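Local coordinates for cytosolic ACYL coenzyme A thioester hydrolase (Mus musculus, PDB 2V1O), which hydrolyses fatty acyl-CoAs, palmitoyl-CoA above all, to free fatty acids and coenzyme A, and is represented here by its N-terminal hotdog domain with coenzyme A bound, at residues A[14-19]-A[61-66]; A[38-43]-A[121-126]; A[81-86]-A[105-110]. All blocks are in the same frame, centred on the assembly; numbering follows the deposited sequence.

Overall arrangement
Three contacts in one hotdog domain illustrate how chemistry follows position in a fold. Contact 3 is the buried core pair, two neighbouring antiparallel strands joined by regular backbone bonds and close side-chain packing. Contacts 1 and 2 lie on opposite sides of the chain's centre, with centres about 37 Å apart, and both tie loops together at a partly buried border. Contact 1 relies on backbone bonds and a coenzyme-linked water beside the active-site region, whereas contact 2 is mainly proline packing with one bridging water. Segment 14-19 leads into helix 19-38 and segment 38-43 leaves it. Contact 2 also touches contact 3, where V122 and C38 pack on S81, V82 and P110.

Contact 1. Residues A[14-19]-A[61-66]; sequences AGNVHG and PMCIGE. With COA (coenzyme A), chain J.
V17 holds CG1 anti to its backbone N (chi1 173°), which leaves CG2 beside that N and against CB of M62. N16 sets CG anti to its carbonyl carbon (chi1 -68°). The setting is a hotdog fold, in which the loop leading into helix 19-38 meets the loop between strands 46-57 and 67-77. CG2 of V17 and CB of M62 are 3.8 Å apart, and ND2 of N16 lies beside CB of P61. A single beta bridge pairs N16 with C63. V17 N donates to M62 O at 2.8 Å, approaching tilted out of the carbonyl plane. I64 N donates to G15 O at 3.1 Å, close to the line of the C=O bond. CD1 of I64 touches CA of G15 (3.8 Å). The 61-66 side is braced internally by a type II turn from C63 to E66, and OE1 of E66 accepts from C63 N, which lies above the carboxylate plane, while OE2 bonds to N92. The catalytic N12 belongs to the same neighbourhood: its OD1 accepts from the backbone N atoms of A14 and N16, which probably helps to hold N12 in position. At the coenzyme end, one water links both segments to the ligand. It accepts a hydrogen bond from M62 N at 3.0 Å. The same water lies beside V17 O and 2.7 Å from O5P of coenzyme A.

Contact 2. Residues A[38-43]-A[121-126]; sequences CNSQNG and EVPPIV
C38 and V122 are the residues whose CA atoms come nearest, 5.5 Å apart, where the chain leaving helix 19-38 enters a type I turn from N39 to N42 and passes an extended segment shaped by P123 and P124. In the hotdog fold this joins the C-terminal end of the central helix to the connection between strand 98-112 and helix 130-146. The proline ring of P123 is the protruding part, and three residues receive it. Its CD lies against CA of C38. Its CB is 3.8 Å from CG of Q41. The side chains of Q41 and P123 run antiparallel where they pass, the glutamine chain bending at chi2 (-60°) beyond the touching CG. OG of S40 touches CG of P123 by van der Waals contact at 3.9 Å, and its hydrogen bond goes to the carbonyl of H37. Deeper in, SG of C38 meets CG2 of V122, a methyl that sits anti to its own carbonyl carbon; V122 also packs on H37, T77 and P110. The polar link is a water that donates to C38 O at 3.0 Å. It also donates to E121 O, at 2.7 Å.

Contact 3. Residues A[81-86]-A[105-110]; sequences SVEVQV and TLWYVP. With COA (coenzyme A), chain G.
CB of E83 lies over one face of the six-membered ring of W107, 3.6 Å from the centroid and 10° off the normal, a CH-pi contact. CG, anti to the backbone N (chi1 -174°), carries the chain on across the ring, so that CG of E83 also presses on the methyl CG2 of T105 at 3.5 Å. At the ring's edge, near its plane, OG of S81 fills the corner 3.4 Å from CE3 of W107, its hydroxyl bonded to S78. The E83 carboxylate is gripped by R139 and T75, and a water donates to OE2 and accepts from W107 NE1. On the reverse face V82, V84 and Y108 pack against helix 19-38, while L106 leans on L50 of strand 46-57. There CG2 of V84 meets CD2 of Y108 at 4.0 Å, and CG2 of V86 lies 3.9 Å from CD1 of L106. Between the two faces, four backbone bonds pair V82 with Y108 and V84 with L106. Coenzyme A adds to the W107 side, with C2A 3.8 Å from CB of W107 and the ribose O4B against CG2 of V109. This hairpin is part of the antiparallel sheet that wraps round the central helix in the hotdog fold.

Contact 1. Residues A[14-19]-A[61-66]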
loop_
_atom_site.group_PDB
_atom_site.type_symbol
_atom_site.label_atom_id
_atom_site.label_comp_id
_atom_site.label_asym_id
_atom_site.label_seq_id
_atom_site.Cartn_x
_atom_site.Cartn_y
_atom_site.Cartn_z
ATOM N N ALA A 14 -5.626 8.767 -17.319
ATOM C CA ALA A 14 -5.237 10.025 -17.967
ATOM C C ALA A 14 -4.149 10.799 -17.198
ATOM O O ALA A 14 -3.650 11.820 -17.683
ATOM C CB ALA A 14 -6.470 10.897 -18.192
ATOM N N GLY A 15 -3.783 10.310 -16.009
ATOM C CA GLY A 15 -2.761 10.955 -15.173
ATOM C C GLY A 15 -3.307 11.954 -14.159
ATOM O O GLY A 15 -2.542 12.636 -13.465
ATOM N N ASN A 16 -4.629 12.047 -14.077
ATOM C CA ASN A 16 -5.286 12.960 -13.150
ATOM C C ASN A 16 -5.703 12.255 -11.869
ATOM O O ASN A 16 -6.233 11.146 -11.902
ATOM C CB ASN A 16 -6.485 13.655 -13.814
ATOM C CG ASN A 16 -6.066 14.620 -14.914
ATOM O OD1 ASN A 16 -6.277 14.357 -16.098
ATOM N ND2 ASN A 16 -5.456 15.733 -14.530
ATOM N N VAL A 17 -5.444 12.912 -10.743
ATOM C CA VAL A 17 -5.642 12.335 -9.419
ATOM C C VAL A 17 -7.126 12.069 -9.153
ATOM O O VAL A 17 -7.961 12.891 -9.497
ATOM C CB VAL A 17 -5.050 13.258 -8.323
ATOM C CG1 VAL A 17 -5.410 12.760 -6.926
ATOM C CG2 VAL A 17 -3.527 13.380 -8.498
ATOM N N HIS A 18 -7.434 10.902 -8.580
ATOM C CA HIS A 18 -8.805 10.548 -8.179
ATOM C C HIS A 18 -9.301 11.422 -7.037
ATOM O O HIS A 18 -8.560 11.691 -6.092
ATOM C CB HIS A 18 -8.859 9.090 -7.703
ATOM C CG HIS A 18 -8.607 8.087 -8.781
ATOM N ND1 HIS A 18 -9.487 7.877 -9.818
ATOM C CD2 HIS A 18 -7.592 7.209 -8.964
ATOM C CE1 HIS A 18 -9.021 6.921 -10.602
ATOM N NE2 HIS A 18 -7.873 6.498 -10.104
ATOM N N GLY A 19 -10.566 11.835 -7.105
ATOM C CA GLY A 19 -11.220 12.510 -5.982
ATOM C C GLY A 19 -11.013 11.775 -4.663
ATOM O O GLY A 19 -10.718 12.396 -3.645
ATOM N N PRO A 61 -8.166 19.927 -11.566
ATOM C CA PRO A 61 -7.514 18.632 -11.475
ATOM C C PRO A 61 -6.122 18.734 -10.858
ATOM O O PRO A 61 -5.533 19.823 -10.795
ATOM C CB PRO A 61 -7.422 18.187 -12.937
ATOM C CG PRO A 61 -7.378 19.446 -13.705
ATOM C CD PRO A 61 -8.272 20.389 -12.966
ATOM N N MET A 62 -5.629 17.599 -10.383
ATOM C CA MET A 62 -4.258 17.475 -9.939
ATOM C C MET A 62 -3.649 16.350 -10.760
ATOM O O MET A 62 -4.362 15.446 -11.211
ATOM C CB MET A 62 -4.221 17.133 -8.456
ATOM C CG MET A 62 -2.879 17.378 -7.779
ATOM S SD MET A 62 -3.011 17.114 -6.001
ATOM C CE MET A 62 -4.378 18.171 -5.572
ATOM N N CYS A 63 -2.337 16.405 -10.956
ATOM C CA CYS A 63 -1.662 15.450 -11.821
ATOM C C CYS A 63 -0.609 14.680 -11.058
ATOM O O CYS A 63 -0.105 15.150 -10.036
ATOM C CB CYS A 63 -1.008 16.174 -13.005
ATOM S SG CYS A 63 -2.173 17.045 -14.041
ATOM N N ILE A 64 -0.278 13.493 -11.564
ATOM C CA ILE A 64 0.875 12.745 -11.086
ATOM C C ILE A 64 2.077 13.682 -11.074
ATOM O O ILE A 64 2.324 14.409 -12.049
ATOM C CB ILE A 64 1.186 11.522 -12.002
ATOM C CG1 ILE A 64 0.059 10.488 -11.931
ATOM C CG2 ILE A 64 2.509 10.870 -11.615
ATOM C CD1 ILE A 64 0.046 9.521 -13.130
ATOM N N GLY A 65 2.799 13.682 -9.956
ATOM C CA GLY A 65 4.038 14.434 -9.844
ATOM C C GLY A 65 3.856 15.805 -9.221
ATOM O O GLY A 65 4.830 16.443 -8.837
ATOM N N GLU A 66 2.611 16.267 -9.141
ATOM C CA GLU A 66 2.307 17.500 -8.404
ATOM C C GLU A 66 2.238 17.197 -6.908
ATOM O O GLU A 66 2.033 16.044 -6.513
ATOM C CB GLU A 66 1.024 18.157 -8.929
ATOM C CG GLU A 66 1.181 18.606 -10.380
ATOM C CD GLU A 66 -0.036 19.306 -10.961
ATOM O OE1 GLU A 66 -1.179 19.042 -10.520
ATOM O OE2 GLU A 66 0.168 20.121 -11.888
HETATM N N1A COA J . -20.816 20.060 -9.068
HETATM C C2A COA J . -21.722 19.498 -9.946
HETATM N N3A COA J . -21.666 19.823 -11.289
HETATM C C4A COA J . -20.721 20.691 -11.748
HETATM C C5A COA J . -19.792 21.265 -10.881
HETATM C C6A COA J . -19.841 20.940 -9.525
HETATM N N6A COA J . -18.908 21.393 -8.685
HETATM N N7A COA J . -18.985 22.081 -11.606
HETATM C C8A COA J . -19.378 22.033 -12.898
HETATM N N9A COA J . -20.457 21.183 -13.001
HETATM C C1B COA J . -21.057 20.682 -14.249
HETATM C C2B COA J . -21.843 21.764 -14.977
HETATM O O2B COA J . -23.120 21.961 -14.418
HETATM C C3B COA J . -21.880 21.171 -16.373
HETATM O O3B COA J . -22.921 20.232 -16.518
HETATM P P3B COA J . -24.293 20.636 -17.254
HETATM O O7A COA J . -25.030 21.589 -16.349
HETATM O O8A COA J . -23.962 21.322 -18.550
HETATM O O9A COA J . -25.099 19.389 -17.511
HETATM C C4B COA J . -20.556 20.427 -16.490
HETATM O O4B COA J . -20.063 20.304 -15.174
HETATM C C5B COA J . -19.552 21.178 -17.358
HETATM O O5B COA J . -19.467 22.514 -16.906
HETATM P P1A COA J . -18.407 23.529 -17.553
HETATM O O1A COA J . -18.324 23.280 -19.029
HETATM O O2A COA J . -18.836 24.933 -17.207
HETATM O O3A COA J . -17.006 23.173 -16.843
HETATM P P2A COA J . -16.440 23.898 -15.527
HETATM O O4A COA J . -17.550 24.296 -14.582
HETATM O O5A COA J . -15.573 25.077 -15.902
HETATM O O6A COA J . -15.521 22.749 -14.876
HETATM C CBP COA J . -15.012 20.582 -13.968
HETATM C CCP COA J . -16.109 21.576 -14.340
HETATM C CDP COA J . -15.622 19.454 -13.128
HETATM C CEP COA J . -14.476 19.985 -15.266
HETATM C CAP COA J . -13.892 21.309 -13.203
HETATM O OAP COA J . -14.376 21.968 -12.053
HETATM C C9P COA J . -12.785 20.378 -12.794
HETATM O O9P COA J . -11.859 19.949 -13.746
HETATM N N8P COA J . -12.737 19.998 -11.522
HETATM C C7P COA J . -11.763 19.026 -11.065
HETATM C C6P COA J . -12.254 17.610 -11.343
HETATM C C5P COA J . -11.271 16.613 -10.786
HETATM O O5P COA J . -10.159 16.470 -11.336
HETATM N N4P COA J . -11.676 15.933 -9.702
HETATM C C3P COA J . -10.747 15.313 -8.767
HETATM C C2P COA J . -9.853 16.338 -8.056
HETATM S S1P COA J . -8.657 15.472 -7.016
HETATM O O HOH W 1 -7.663 15.466 -10.811
#

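Contact 2. Residues A[38-43]-A[121-126]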
loop_
_atom_site.group_PDB
_atom_site.type_symbol
_atom_site.label_atom_id
_atom_site.label_comp_id
_atom_site.label_asym_id
_atom_site.label_seq_id
_atom_site.Cartn_x
_atom_site.Cartn_y
_atom_site.Cartn_z
ATOM N N CYS A 38 -9.110 17.285 21.101
ATOM C CA CYS A 38 -10.002 16.627 22.058
ATOM C C CYS A 38 -9.282 16.027 23.276
ATOM O O CYS A 38 -9.914 15.744 24.305
ATOM C CB CYS A 38 -10.883 15.597 21.345
ATOM S SG CYS A 38 -12.131 16.395 20.316
ATOM N N ASN A 39 -7.967 15.865 23.151
ATOM C CA ASN A 39 -7.110 15.434 24.259
ATOM C C ASN A 39 -6.278 16.562 24.897
ATOM O O ASN A 39 -5.471 16.317 25.809
ATOM C CB ASN A 39 -6.189 14.306 23.782
ATOM C CG ASN A 39 -6.952 13.036 23.471
ATOM O OD1 ASN A 39 -7.392 12.320 24.375
ATOM N ND2 ASN A 39 -7.117 12.751 22.189
ATOM N N SER A 40 -6.500 17.793 24.436
ATOM C CA SER A 40 -5.633 18.935 24.771
ATOM C C SER A 40 -5.768 19.421 26.224
ATOM O O SER A 40 -4.945 20.207 26.704
ATOM C CB SER A 40 -5.882 20.096 23.804
ATOM O OG SER A 40 -7.140 20.711 24.063
ATOM N N GLN A 41 -6.802 18.967 26.920
ATOM C CA GLN A 41 -6.955 19.339 28.327
ATOM C C GLN A 41 -6.824 18.126 29.236
ATOM O O GLN A 41 -7.177 18.173 30.416
ATOM C CB GLN A 41 -8.266 20.100 28.553
ATOM C CG GLN A 41 -8.304 21.463 27.846
ATOM C CD GLN A 41 -7.198 22.419 28.309
ATOM O OE1 GLN A 41 -6.467 22.988 27.491
ATOM N NE2 GLN A 41 -7.072 22.592 29.619
ATOM N N ASN A 42 -6.280 17.051 28.666
ATOM C CA ASN A 42 -6.058 15.782 29.356
ATOM C C ASN A 42 -7.310 15.223 30.026
ATOM O O ASN A 42 -7.274 14.748 31.167
ATOM C CB ASN A 42 -4.874 15.875 30.334
ATOM C CG ASN A 42 -3.548 16.111 29.627
ATOM O OD1 ASN A 42 -3.337 15.668 28.487
ATOM N ND2 ASN A 42 -2.644 16.816 30.300
ATOM N N GLY A 43 -8.421 15.282 29.297
ATOM C CA GLY A 43 -9.635 14.579 29.690
ATOM C C GLY A 43 -9.474 13.095 29.396
ATOM O O GLY A 43 -8.374 12.625 29.098
ATOM N N GLU A 121 -17.010 15.249 26.047
ATOM C CA GLU A 121 -17.063 16.699 25.936
ATOM C C GLU A 121 -15.788 17.229 25.276
ATOM O O GLU A 121 -14.671 16.789 25.590
ATOM C CB GLU A 121 -17.272 17.341 27.311
ATOM C CG GLU A 121 -18.670 17.093 27.881
ATOM C CD GLU A 121 -18.878 17.661 29.282
ATOM O OE1 GLU A 121 -17.933 18.245 29.861
ATOM O OE2 GLU A 121 -20.000 17.514 29.811
ATOM N N VAL A 122 -15.974 18.162 24.349
ATOM C CA VAL A 122 -14.874 18.782 23.611
ATOM C C VAL A 122 -14.404 20.041 24.366
ATOM O O VAL A 122 -15.231 20.850 24.779
ATOM C CB VAL A 122 -15.330 19.175 22.185
ATOM C CG1 VAL A 122 -14.266 19.990 21.470
ATOM C CG2 VAL A 122 -15.662 17.929 21.361
ATOM N N PRO A 123 -13.077 20.198 24.563
ATOM C CA PRO A 123 -12.587 21.457 25.146
ATOM C C PRO A 123 -12.932 22.666 24.255
ATOM O O PRO A 123 -12.873 22.564 23.038
ATOM C CB PRO A 123 -11.062 21.262 25.208
ATOM C CG PRO A 123 -10.828 19.796 25.052
ATOM C CD PRO A 123 -11.987 19.240 24.288
ATOM N N PRO A 124 -13.352 23.791 24.857
ATOM C CA PRO A 124 -13.546 24.989 24.030
ATOM C C PRO A 124 -12.259 25.469 23.342
ATOM O O PRO A 124 -11.170 25.326 23.898
ATOM C CB PRO A 124 -14.053 26.029 25.036
ATOM C CG PRO A 124 -14.670 25.210 26.132
ATOM C CD PRO A 124 -13.748 24.021 26.255
ATOM N N ILE A 125 -12.387 26.000 22.127
ATOM C CA ILE A 125 -11.264 26.658 21.447
ATOM C C ILE A 125 -11.237 28.156 21.720
ATOM O O ILE A 125 -12.242 28.739 22.118
ATOM C CB ILE A 125 -11.266 26.439 19.907
ATOM C CG1 ILE A 125 -12.607 26.850 19.274
ATOM C CG2 ILE A 125 -10.878 25.012 19.577
ATOM C CD1 ILE A 125 -12.525 27.136 17.766
ATOM N N VAL A 126 -10.081 28.776 21.508
ATOM C CA VAL A 126 -9.993 30.228 21.578
ATOM C C VAL A 126 -10.368 30.827 20.216
ATOM O O VAL A 126 -9.957 30.322 19.166
ATOM C CB VAL A 126 -8.607 30.730 22.111
ATOM C CG1 VAL A 126 -7.481 30.499 21.106
ATOM C CG2 VAL A 126 -8.679 32.202 22.512
HETATM O O HOH W 2 -12.856 15.818 23.828
#

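Contact 3. Residues A[81-86]-A[105-110]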
loop_
_atom_site.group_PDB
_atom_site.type_symbol
_atom_site.label_atom_id
_atom_site.label_comp_id
_atom_site.label_asym_id
_atom_site.label_seq_id
_atom_site.Cartn_x
_atom_site.Cartn_y
_atom_site.Cartn_z
ATOM N N SER A 81 -18.711 18.129 19.749
ATOM C CA SER A 81 -18.256 18.020 18.359
ATOM C C SER A 81 -17.278 19.129 17.947
ATOM O O SER A 81 -17.209 20.186 18.584
ATOM C CB SER A 81 -19.442 17.911 17.378
ATOM O OG SER A 81 -19.969 19.180 17.015
ATOM N N VAL A 82 -16.534 18.857 16.875
ATOM C CA VAL A 82 -15.479 19.735 16.368
ATOM C C VAL A 82 -15.706 19.976 14.882
ATOM O O VAL A 82 -15.859 19.023 14.113
ATOM C CB VAL A 82 -14.074 19.076 16.536
ATOM C CG1 VAL A 82 -12.939 20.008 16.014
ATOM C CG2 VAL A 82 -13.829 18.660 17.987
ATOM N N GLU A 83 -15.723 21.245 14.480
ATOM C CA GLU A 83 -15.787 21.589 13.067
ATOM C C GLU A 83 -14.378 21.901 12.570
ATOM O O GLU A 83 -13.651 22.683 13.193
ATOM C CB GLU A 83 -16.713 22.786 12.836
ATOM C CG GLU A 83 -16.944 23.103 11.366
ATOM C CD GLU A 83 -17.494 24.505 11.146
ATOM O OE1 GLU A 83 -16.923 25.462 11.711
ATOM O OE2 GLU A 83 -18.500 24.642 10.417
ATOM N N VAL A 84 -13.998 21.271 11.460
ATOM C CA VAL A 84 -12.665 21.455 10.877
ATOM C C VAL A 84 -12.802 21.882 9.421
ATOM O O VAL A 84 -13.540 21.259 8.648
ATOM C CB VAL A 84 -11.799 20.149 10.953
ATOM C CG1 VAL A 84 -10.407 20.391 10.352
ATOM C CG2 VAL A 84 -11.691 19.609 12.404
ATOM N N GLN A 85 -12.113 22.963 9.062
ATOM C CA GLN A 85 -12.027 23.396 7.680
ATOM C C GLN A 85 -10.694 22.951 7.110
ATOM O O GLN A 85 -9.640 23.166 7.720
ATOM C CB GLN A 85 -12.164 24.911 7.565
ATOM C CG GLN A 85 -13.548 25.419 7.909
ATOM C CD GLN A 85 -13.686 26.921 7.743
ATOM O OE1 GLN A 85 -12.766 27.602 7.280
ATOM N NE2 GLN A 85 -14.842 27.448 8.134
ATOM N N VAL A 86 -10.749 22.325 5.941
ATOM C CA VAL A 86 -9.547 21.794 5.299
ATOM C C VAL A 86 -9.372 22.415 3.917
ATOM O O VAL A 86 -10.337 22.501 3.144
ATOM C CB VAL A 86 -9.604 20.252 5.174
ATOM C CG1 VAL A 86 -8.349 19.710 4.447
ATOM C CG2 VAL A 86 -9.744 19.618 6.560
ATOM N N THR A 105 -15.300 21.065 4.708
ATOM C CA THR A 105 -15.568 21.207 6.126
ATOM C C THR A 105 -16.026 19.851 6.666
ATOM O O THR A 105 -16.851 19.167 6.052
ATOM C CB THR A 105 -16.605 22.310 6.413
ATOM O OG1 THR A 105 -16.079 23.574 5.994
ATOM C CG2 THR A 105 -16.949 22.388 7.912
ATOM N N LEU A 106 -15.471 19.481 7.812
ATOM C CA LEU A 106 -15.738 18.191 8.426
ATOM C C LEU A 106 -16.160 18.374 9.872
ATOM O O LEU A 106 -15.713 19.304 10.538
ATOM C CB LEU A 106 -14.473 17.333 8.402
ATOM C CG LEU A 106 -13.608 17.260 7.136
ATOM C CD1 LEU A 106 -12.228 16.695 7.472
ATOM C CD2 LEU A 106 -14.284 16.424 6.082
ATOM N N TRP A 107 -16.982 17.444 10.359
ATOM C CA TRP A 107 -17.351 17.387 11.764
ATOM C C TRP A 107 -16.884 16.080 12.370
ATOM O O TRP A 107 -17.112 15.002 11.802
ATOM C CB TRP A 107 -18.869 17.529 11.938
ATOM C CG TRP A 107 -19.372 18.875 11.538
ATOM C CD1 TRP A 107 -19.707 19.283 10.278
ATOM C CD2 TRP A 107 -19.604 19.999 12.403
ATOM N NE1 TRP A 107 -20.136 20.588 10.302
ATOM C CE2 TRP A 107 -20.078 21.054 11.592
ATOM C CE3 TRP A 107 -19.451 20.214 13.782
ATOM C CZ2 TRP A 107 -20.408 22.315 12.115
ATOM C CZ3 TRP A 107 -19.783 21.470 14.304
ATOM C CH2 TRP A 107 -20.252 22.503 13.466
ATOM N N TYR A 108 -16.229 16.201 13.523
ATOM C CA TYR A 108 -15.732 15.070 14.293
ATOM C C TYR A 108 -16.376 15.039 15.672
ATOM O O TYR A 108 -16.754 16.071 16.209
ATOM C CB TYR A 108 -14.213 15.167 14.453
ATOM C CG TYR A 108 -13.468 14.888 13.174
ATOM C CD1 TYR A 108 -13.015 13.596 12.882
ATOM C CD2 TYR A 108 -13.225 15.905 12.245
ATOM C CE1 TYR A 108 -12.343 13.319 11.698
ATOM C CE2 TYR A 108 -12.542 15.630 11.043
ATOM C CZ TYR A 108 -12.111 14.338 10.786
ATOM O OH TYR A 108 -11.435 14.044 9.619
ATOM N N VAL A 109 -16.469 13.843 16.229
ATOM C CA VAL A 109 -16.973 13.624 17.575
ATOM C C VAL A 109 -15.951 12.747 18.323
ATOM O O VAL A 109 -15.565 11.695 17.820
ATOM C CB VAL A 109 -18.370 12.945 17.539
ATOM C CG1 VAL A 109 -18.866 12.630 18.944
ATOM C CG2 VAL A 109 -19.394 13.821 16.776
ATOM N N PRO A 110 -15.499 13.185 19.515
ATOM C CA PRO A 110 -14.536 12.359 20.247
ATOM C C PRO A 110 -15.190 11.156 20.921
ATOM O O PRO A 110 -16.201 11.299 21.619
ATOM C CB PRO A 110 -13.962 13.316 21.300
ATOM C CG PRO A 110 -15.050 14.326 21.531
ATOM C CD PRO A 110 -15.822 14.438 20.231
HETATM N N1A COA G . -22.695 15.421 12.070
HETATM C C2A COA G . -22.305 16.356 13.001
HETATM N N3A COA G . -22.486 16.096 14.340
HETATM C C4A COA G . -23.044 14.919 14.725
HETATM C C5A COA G . -23.438 13.956 13.805
HETATM C C6A COA G . -23.256 14.216 12.458
HETATM N N6A COA G . -23.637 13.334 11.535
HETATM N N7A COA G . -23.953 12.902 14.488
HETATM C C8A COA G . -23.891 13.182 15.808
HETATM N N9A COA G . -23.333 14.422 15.961
HETATM C C1B COA G . -22.925 15.080 17.202
HETATM C C2B COA G . -24.117 15.639 17.965
HETATM O O2B COA G . -24.540 16.867 17.417
HETATM C C3B COA G . -23.545 15.721 19.371
HETATM O O3B COA G . -22.820 16.918 19.585
HETATM P P3B COA G . -23.431 18.137 20.449
HETATM O O7A COA G . -24.567 18.709 19.665
HETATM O O8A COA G . -23.930 17.586 21.763
HETATM O O9A COA G . -22.351 19.169 20.654
HETATM C C4B COA G . -22.550 14.561 19.415
HETATM O O4B COA G . -22.326 14.157 18.077
HETATM C C5B COA G . -23.044 13.381 20.244
HETATM O O5B COA G . -24.367 13.039 19.894
HETATM P P1A COA G . -25.004 11.702 20.509
HETATM O O1A COA G . -24.591 11.574 21.949
HETATM O O2A COA G . -26.501 11.756 20.302
HETATM O O3A COA G . -24.365 10.477 19.682
HETATM P P2A COA G . -24.978 9.852 18.338
HETATM O O4A COA G . -25.622 10.897 17.461
HETATM O O5A COA G . -25.900 8.692 18.637
HETATM O O6A COA G . -23.656 9.262 17.647
HETATM C CBP COA G . -21.581 9.332 16.441
HETATM C CCP COA G . -22.705 10.148 17.079
HETATM C CDP COA G . -20.726 10.266 15.577
HETATM C CEP COA G . -20.723 8.791 17.585
HETATM C CAP COA G . -22.202 8.203 15.606
HETATM O OAP COA G . -23.053 8.716 14.600
HETATM C C9P COA G . -21.168 7.299 14.979
HETATM O O9P COA G . -20.500 6.363 15.770
HETATM N N8P COA G . -20.948 7.442 13.679
HETATM C C7P COA G . -19.854 6.773 12.998
HETATM C C6P COA G . -18.521 7.487 13.226
HETATM C C5P COA G . -17.434 6.764 12.463
HETATM O O5P COA G . -17.048 5.651 12.862
HETATM N N4P COA G . -16.951 7.384 11.384
HETATM C C3P COA G . -16.270 6.691 10.292
HETATM C C2P COA G . -17.163 5.675 9.545
HETATM S S1P COA G . -16.114 4.858 8.324
HETATM O O HOH W 3 -20.351 23.377 8.581
HETATM O O HOH W 4 -17.158 25.585 7.417
#